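Local coordinates for protein DNA polymerase sliding clamp (Archaeoglobus fulgidus, PDB 1RWZ) that probably serves as a ring-shaped trimeric clamp that encircles DNA and tethers DNA polymerase and other DNA-processing proteins to it as a moving platform, at residues A45-D50 against A232-I237; I153-K158 against E188-F193; L86-V91 against K98-S103. One frame throughout, in Å; residues are numbered along the deposited sequence.

Contact 1. Residues A45-D50 against A232-I237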
# COMPACT_ATOMS: atom_id res chain seq x y z
N ALA A 45 -28.13 -5.51 11.02
CA ALA A 45 -27.41 -4.43 11.69
C ALA A 45 -28.03 -3.06 11.44
O ALA A 45 -28.66 -2.83 10.40
CB ALA A 45 -25.96 -4.43 11.23
N MET A 46 -27.85 -2.16 12.40
CA MET A 46 -28.36 -0.81 12.31
C MET A 46 -27.22 0.14 12.67
O MET A 46 -26.31 -0.23 13.40
CB MET A 46 -29.52 -0.61 13.30
CG MET A 46 -30.15 0.79 13.30
SD MET A 46 -31.40 1.02 14.61
CE MET A 46 -32.86 0.39 13.83
N VAL A 47 -27.27 1.35 12.14
CA VAL A 47 -26.25 2.36 12.45
C VAL A 47 -26.98 3.64 12.85
O VAL A 47 -27.99 4.01 12.25
CB VAL A 47 -25.31 2.63 11.24
CG1 VAL A 47 -26.09 3.19 10.06
CG2 VAL A 47 -24.19 3.60 11.66
N ILE A 48 -26.48 4.29 13.89
CA ILE A 48 -27.07 5.52 14.38
C ILE A 48 -25.92 6.51 14.50
O ILE A 48 -24.99 6.28 15.26
CB ILE A 48 -27.70 5.33 15.77
CG1 ILE A 48 -28.69 4.16 15.75
CG2 ILE A 48 -28.39 6.62 16.19
CD1 ILE A 48 -29.11 3.69 17.13
N VAL A 49 -26.00 7.60 13.74
CA VAL A 49 -24.96 8.62 13.73
C VAL A 49 -25.45 9.93 14.33
O VAL A 49 -26.53 10.42 13.99
CB VAL A 49 -24.46 8.92 12.29
CG1 VAL A 49 -23.47 10.08 12.31
CG2 VAL A 49 -23.81 7.69 11.69
N ASP A 50 -24.65 10.49 15.23
CA ASP A 50 -24.97 11.76 15.85
C ASP A 50 -23.73 12.65 15.87
O ASP A 50 -22.69 12.25 16.39
CB ASP A 50 -25.46 11.57 17.29
CG ASP A 50 -26.89 11.08 17.37
OD1 ASP A 50 -27.10 9.89 17.71
OD2 ASP A 50 -27.81 11.88 17.07
N ALA A 232 -17.74 12.69 16.63
CA ALA A 232 -18.91 11.94 16.18
C ALA A 232 -19.21 10.72 17.01
O ALA A 232 -18.30 10.05 17.51
CB ALA A 232 -18.73 11.53 14.72
N LYS A 233 -20.49 10.43 17.16
CA LYS A 233 -20.92 9.24 17.87
C LYS A 233 -21.51 8.36 16.78
O LYS A 233 -22.42 8.77 16.06
CB LYS A 233 -21.98 9.57 18.92
CG LYS A 233 -22.51 8.32 19.63
CD LYS A 233 -23.31 8.66 20.88
CE LYS A 233 -22.40 9.15 22.00
NZ LYS A 233 -23.14 9.33 23.29
N VAL A 234 -20.95 7.17 16.63
CA VAL A 234 -21.42 6.22 15.64
C VAL A 234 -21.72 4.93 16.37
O VAL A 234 -20.81 4.24 16.83
CB VAL A 234 -20.36 5.97 14.54
CG1 VAL A 234 -20.85 4.90 13.58
CG2 VAL A 234 -20.09 7.27 13.79
N GLU A 235 -23.00 4.62 16.50
CA GLU A 235 -23.42 3.41 17.18
C GLU A 235 -23.91 2.38 16.18
O GLU A 235 -24.71 2.69 15.29
CB GLU A 235 -24.55 3.71 18.17
CG GLU A 235 -25.17 2.44 18.77
CD GLU A 235 -26.25 2.72 19.81
OE1 GLU A 235 -26.93 1.76 20.22
OE2 GLU A 235 -26.42 3.88 20.21
N TYR A 236 -23.39 1.17 16.31
CA TYR A 236 -23.80 0.06 15.47
C TYR A 236 -24.50 -0.92 16.40
O TYR A 236 -24.05 -1.14 17.53
CB TYR A 236 -22.59 -0.64 14.83
CG TYR A 236 -22.01 0.05 13.61
CD1 TYR A 236 -20.70 0.54 13.62
CD2 TYR A 236 -22.75 0.16 12.43
CE1 TYR A 236 -20.14 1.13 12.49
CE2 TYR A 236 -22.20 0.75 11.29
CZ TYR A 236 -20.90 1.22 11.32
OH TYR A 236 -20.35 1.76 10.18
N ILE A 237 -25.61 -1.48 15.94
CA ILE A 237 -26.35 -2.46 16.73
C ILE A 237 -26.38 -3.70 15.86
O ILE A 237 -26.72 -3.63 14.67
CB ILE A 237 -27.78 -1.98 17.03
CG1 ILE A 237 -27.72 -0.67 17.83
CG2 ILE A 237 -28.53 -3.05 17.83
CD1 ILE A 237 -29.06 -0.03 18.10
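Val47 lays its CG2 against the ring of Tyr236, 3.5 Å from CE2, the two side chains running side by side from one face of an antiparallel strand pair. With Tyr236 CG anti to the carbonyl carbon (chi1 -79°), Met46 O lies at the ring's edge near CD2. The same Val47 methyl reaches Val234 CG1 at 4.1 Å. Across the sheet, on the face of Met46, Ile48, Glu235 and Ile237, the CD1 atoms of Ile48 and Ile237 meet at 3.8 Å. Ile48 CD1 also lies 4.0 Å from CD of Glu235, whose extended chain runs alongside it and whose buried carboxylate forms a salt bridge with Arg222. Six backbone hydrogen bonds, two each at Met46–Ile237, Ile48–Glu235 and Asp50–Lys233, fix this register; Ile48 N to Glu235 O measures 2.8 Å. Farther out, Tyr236 OH is anchored on Ala17 O and its ring stacks with Phe201, while Val49 and Val234 pack against helix 8-19. Such a pairing, strand 45-52 of the N-terminal domain with strand 232-238 of the C-terminal domain, is the central seam of the two-domain PCNA fold, where one continuous sheet spans both halves of the subunit.

Contact 2. Residues I153-K158 against E188-F193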
# COMPACT_ATOMS: atom_id res chain seq x y z
N ILE A 153 -18.16 -15.16 20.61
CA ILE A 153 -18.98 -15.01 21.80
C ILE A 153 -18.46 -13.82 22.59
O ILE A 153 -17.25 -13.68 22.78
CB ILE A 153 -18.88 -16.25 22.72
CG1 ILE A 153 -19.57 -17.44 22.06
CG2 ILE A 153 -19.52 -15.95 24.07
CD1 ILE A 153 -19.39 -18.75 22.82
N PHE A 154 -19.36 -12.94 23.01
CA PHE A 154 -19.01 -11.80 23.85
C PHE A 154 -19.49 -12.24 25.23
O PHE A 154 -20.65 -12.64 25.38
CB PHE A 154 -19.75 -10.53 23.46
CG PHE A 154 -19.16 -9.81 22.28
CD1 PHE A 154 -19.57 -8.51 21.98
CD2 PHE A 154 -18.23 -10.42 21.45
CE1 PHE A 154 -19.05 -7.83 20.88
CE2 PHE A 154 -17.71 -9.75 20.34
CZ PHE A 154 -18.12 -8.46 20.06
N ARG A 155 -18.62 -12.17 26.22
CA ARG A 155 -18.97 -12.60 27.56
C ARG A 155 -18.50 -11.60 28.60
O ARG A 155 -17.37 -11.12 28.55
CB ARG A 155 -18.35 -13.98 27.81
CG ARG A 155 -18.50 -14.53 29.20
CD ARG A 155 -17.74 -15.86 29.29
NE ARG A 155 -17.59 -16.33 30.66
CZ ARG A 155 -16.88 -17.40 31.00
NH1 ARG A 155 -16.25 -18.11 30.07
NH2 ARG A 155 -16.79 -17.76 32.27
N SER A 156 -19.39 -11.28 29.53
CA SER A 156 -19.07 -10.35 30.60
C SER A 156 -19.54 -10.89 31.95
O SER A 156 -20.57 -11.56 32.04
CB SER A 156 -19.74 -8.99 30.34
OG SER A 156 -19.43 -8.04 31.33
N ASP A 157 -18.76 -10.61 32.98
CA ASP A 157 -19.11 -11.00 34.34
C ASP A 157 -18.20 -10.20 35.26
O ASP A 157 -17.48 -9.32 34.80
CB ASP A 157 -18.95 -12.51 34.58
CG ASP A 157 -17.54 -13.01 34.36
OD1 ASP A 157 -16.58 -12.25 34.60
OD2 ASP A 157 -17.40 -14.18 33.95
N LYS A 158 -18.23 -10.49 36.56
CA LYS A 158 -17.39 -9.75 37.48
C LYS A 158 -15.90 -9.87 37.19
O LYS A 158 -15.12 -8.99 37.55
CB LYS A 158 -17.71 -10.18 38.92
CG LYS A 158 -19.14 -9.87 39.32
CD LYS A 158 -19.44 -10.23 40.77
CE LYS A 158 -20.87 -9.86 41.13
NZ LYS A 158 -21.20 -10.15 42.56
N GLU A 188 -23.37 -9.29 34.12
CA GLU A 188 -23.28 -10.63 33.57
C GLU A 188 -24.07 -10.71 32.26
O GLU A 188 -25.26 -10.40 32.23
CB GLU A 188 -23.82 -11.66 34.57
CG GLU A 188 -23.02 -11.72 35.86
CD GLU A 188 -23.46 -12.85 36.77
OE1 GLU A 188 -24.67 -12.91 37.11
OE2 GLU A 188 -22.60 -13.66 37.16
N ALA A 189 -23.40 -11.12 31.20
CA ALA A 189 -24.02 -11.24 29.88
C ALA A 189 -23.20 -12.15 28.97
O ALA A 189 -21.99 -12.26 29.12
CB ALA A 189 -24.16 -9.86 29.25
N ARG A 190 -23.88 -12.78 28.02
CA ARG A 190 -23.20 -13.68 27.10
C ARG A 190 -24.04 -13.81 25.83
O ARG A 190 -25.18 -14.26 25.89
CB ARG A 190 -23.04 -15.05 27.76
CG ARG A 190 -22.28 -16.10 26.96
CD ARG A 190 -22.30 -17.44 27.69
NE ARG A 190 -21.62 -18.51 26.96
CZ ARG A 190 -20.30 -18.67 26.93
NH1 ARG A 190 -19.51 -17.85 27.61
NH2 ARG A 190 -19.77 -19.66 26.23
N SER A 191 -23.49 -13.39 24.70
CA SER A 191 -24.18 -13.47 23.41
C SER A 191 -23.20 -13.82 22.30
O SER A 191 -22.00 -13.58 22.44
CB SER A 191 -24.87 -12.14 23.07
OG SER A 191 -25.96 -11.87 23.94
N MET A 192 -23.70 -14.37 21.20
CA MET A 192 -22.84 -14.73 20.08
C MET A 192 -23.17 -13.85 18.87
O MET A 192 -24.34 -13.55 18.63
CB MET A 192 -23.02 -16.21 19.71
CG MET A 192 -22.08 -16.68 18.61
SD MET A 192 -21.84 -18.47 18.62
CE MET A 192 -20.16 -18.57 19.12
N PHE A 193 -22.14 -13.46 18.12
CA PHE A 193 -22.33 -12.58 16.96
C PHE A 193 -21.49 -12.94 15.75
O PHE A 193 -20.49 -13.65 15.87
CB PHE A 193 -22.01 -11.13 17.33
CG PHE A 193 -22.79 -10.61 18.50
CD1 PHE A 193 -22.23 -10.59 19.77
CD2 PHE A 193 -24.11 -10.18 18.33
CE1 PHE A 193 -22.97 -10.15 20.87
CE2 PHE A 193 -24.86 -9.74 19.42
CZ PHE A 193 -24.29 -9.73 20.69
O HOH W 1 -20.06 -12.36 37.83
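Arg190 stretches across Ile153 and Arg155, on one face of the antiparallel pair formed by strands 151-157 and 189-194. Its CB starts 4.1 Å from Phe154 O. CG follows anti to the backbone N and comes within 4.0 Å of Ile153 CG2. The chain stays extended as far as NE, which forms a salt bridge with Glu243; chi4 of 80° then swings CZ out of the line of the chain. Ile153 CG2 lies over the centre of one face of the guanidinium, 4.0 Å from CZ. At the tip the two nitrogens part company: NH2 touches Ile153 CD1 at 3.5 Å, whereas NH1 lies only 3.1 Å from Arg155 CD, which sits in the guanidinium plane at its edge. The two guanidinium planes are 72° apart, and Arg155 NE comes within 3.9 Å of Arg190 NH1, a close approach of like charges. The opposite face is apolar near Phe154, where Phe193 points its edge at the Phe154 ring in an edge-to-face pair with planes at 61°; Leu198 and Leu215 touch both rings. Four backbone hydrogen bonds, at Phe154–Ser191 and Ser156–Ala189, hold the strands together, and where the pairing ends a water links Lys158 N to Glu188 OE2. The two faces of the pair thus differ in chemistry: aromatic rings pack into the interior of the C-terminal domain on one, while on the other two arginine side chains cross with like charges close, and their mutual repulsion is probably eased by the carboxylate of Glu243 on Arg190 and, more weakly, by the long ion pairs that Arg155 makes with Asp157 and Glu164.

Contact 3. Residues L86-V91 against K98-S103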
# COMPACT_ATOMS: atom_id res chain seq x y z
N LEU A 86 -11.20 21.42 4.98
CA LEU A 86 -12.39 21.83 5.72
C LEU A 86 -13.46 21.71 4.65
O LEU A 86 -13.24 22.12 3.50
CB LEU A 86 -12.32 23.28 6.20
CG LEU A 86 -11.71 23.56 7.58
CD1 LEU A 86 -12.00 25.00 7.97
CD2 LEU A 86 -12.31 22.61 8.61
N VAL A 87 -14.61 21.14 5.00
CA VAL A 87 -15.67 20.97 4.02
C VAL A 87 -16.93 21.72 4.42
O VAL A 87 -17.35 21.66 5.58
CB VAL A 87 -16.03 19.48 3.85
CG1 VAL A 87 -16.99 19.31 2.68
CG2 VAL A 87 -14.78 18.65 3.66
N GLU A 88 -17.53 22.42 3.47
CA GLU A 88 -18.76 23.15 3.73
C GLU A 88 -19.90 22.45 3.00
O GLU A 88 -19.77 22.08 1.83
CB GLU A 88 -18.64 24.60 3.26
CG GLU A 88 -19.90 25.45 3.46
CD GLU A 88 -19.68 26.92 3.16
OE1 GLU A 88 -18.79 27.24 2.35
OE2 GLU A 88 -20.41 27.77 3.73
N LEU A 89 -21.01 22.24 3.71
CA LEU A 89 -22.18 21.60 3.12
C LEU A 89 -23.26 22.66 3.08
O LEU A 89 -23.53 23.32 4.09
CB LEU A 89 -22.66 20.42 3.97
CG LEU A 89 -21.67 19.28 4.21
CD1 LEU A 89 -22.34 18.21 5.07
CD2 LEU A 89 -21.22 18.69 2.88
N ILE A 90 -23.89 22.83 1.92
CA ILE A 90 -24.94 23.83 1.78
C ILE A 90 -26.17 23.26 1.09
O ILE A 90 -26.06 22.54 0.10
CB ILE A 90 -24.46 25.04 0.95
CG1 ILE A 90 -23.25 25.70 1.61
CG2 ILE A 90 -25.59 26.04 0.80
CD1 ILE A 90 -22.63 26.80 0.77
N VAL A 91 -27.34 23.58 1.64
CA VAL A 91 -28.61 23.17 1.05
C VAL A 91 -29.45 24.44 1.06
O VAL A 91 -29.94 24.86 2.11
CB VAL A 91 -29.32 22.08 1.87
CG1 VAL A 91 -30.65 21.72 1.21
CG2 VAL A 91 -28.44 20.84 1.96
N LYS A 98 -24.70 21.16 -1.92
CA LYS A 98 -23.41 21.65 -2.38
C LYS A 98 -22.36 21.20 -1.38
O LYS A 98 -22.55 21.31 -0.17
CB LYS A 98 -23.40 23.18 -2.47
CG LYS A 98 -24.31 23.76 -3.54
CD LYS A 98 -24.14 25.28 -3.61
CE LYS A 98 -25.04 25.89 -4.67
NZ LYS A 98 -24.90 27.37 -4.72
N VAL A 99 -21.25 20.68 -1.89
CA VAL A 99 -20.15 20.22 -1.05
C VAL A 99 -18.92 20.99 -1.51
O VAL A 99 -18.45 20.80 -2.63
CB VAL A 99 -19.91 18.71 -1.23
CG1 VAL A 99 -18.78 18.25 -0.31
CG2 VAL A 99 -21.19 17.95 -0.94
N LYS A 100 -18.41 21.86 -0.65
CA LYS A 100 -17.25 22.66 -1.01
C LYS A 100 -16.03 22.38 -0.15
O LYS A 100 -16.12 22.30 1.07
CB LYS A 100 -17.59 24.15 -0.92
CG LYS A 100 -18.79 24.56 -1.75
CD LYS A 100 -18.82 26.07 -1.96
CE LYS A 100 -18.89 26.82 -0.65
NZ LYS A 100 -18.78 28.29 -0.87
N PHE A 101 -14.88 22.23 -0.81
CA PHE A 101 -13.63 21.98 -0.13
C PHE A 101 -12.51 22.38 -1.08
O PHE A 101 -12.61 22.18 -2.29
CB PHE A 101 -13.52 20.49 0.26
CG PHE A 101 -13.61 19.54 -0.90
CD1 PHE A 101 -12.46 19.10 -1.55
CD2 PHE A 101 -14.85 19.10 -1.35
CE1 PHE A 101 -12.54 18.22 -2.62
CE2 PHE A 101 -14.94 18.22 -2.43
CZ PHE A 101 -13.79 17.77 -3.07
N GLY A 102 -11.44 22.97 -0.54
CA GLY A 102 -10.36 23.41 -1.40
C GLY A 102 -10.93 24.39 -2.41
O GLY A 102 -11.70 25.28 -2.04
N SER A 103 -10.59 24.22 -3.68
CA SER A 103 -11.09 25.11 -4.72
C SER A 103 -12.19 24.41 -5.52
O SER A 103 -12.51 24.81 -6.63
CB SER A 103 -9.96 25.50 -5.68
OG SER A 103 -8.96 26.25 -5.00
O HOH W 2 -10.75 22.75 2.17
O HOH W 3 -12.15 24.58 2.31
O HOH W 4 -20.15 29.61 0.75
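Glu88 with Lys100 and Ile90 with Lys98 form the hydrogen-bonded pairs of an antiparallel beta hairpin, each closed by two N-H to O bonds, and Leu89 with Val99 is the non-hydrogen-bonded pair between them; the N-to-C directions of the short strand segments are 160° apart. On the face of Leu89 and Val99 the contacts are branched and apolar: Val87 CG1 touches Val99 CG1 at 3.6 Å, and Leu89 CD2 lies alongside Val99 CG2 at 3.9 Å. Val87 CG2 meets CB of Phe101, whose ring leads away to pack on Ser80 and Ile81. The other face mixes charge with the aliphatic Ile90. Glu88, extended, runs beside Lys100, whose chain bends at chi3 (-60°) to set CE 3.0 Å from Glu88 OE1; the salt bridge from NZ to the same oxygen spans 3.4 Å. Ile90 CD1 touches Lys100 CE obliquely at 4.0 Å. The nearby Asp3 would probably add negative charge beside Glu88. Strands 2-7 and 104-109 flank the hairpin in its sheet, and Ser103, just beyond the pairing, meets Phe174 of the second subunit. Where direct bonding stops, a water spans the strands, giving a hydrogen bond to Leu86 O and accepting one from Gly102 N at 2.8 Å.

In the fold
Three antiparallel strand pairs show how one subunit of a toroid is built from sheets. Contact 1, its centre about 4 Å from that of the chain, joins segments 182 residues apart; contacts 3 and 2 follow in series along the chain inside the loop it closes. They lie on opposite sides of the chain's centre, contact 3 in the N-terminal domain and contact 2 in the C-terminal one, their centres about 44 Å apart. Measured between centres, contact 1 is about 24 Å from contact 3 and about 21 Å from contact 2. Each belongs to a separate sheet. The middle sheet thus ties the two domains together, while the sheet of contact 3 leads to a neighbouring subunit through Ser103.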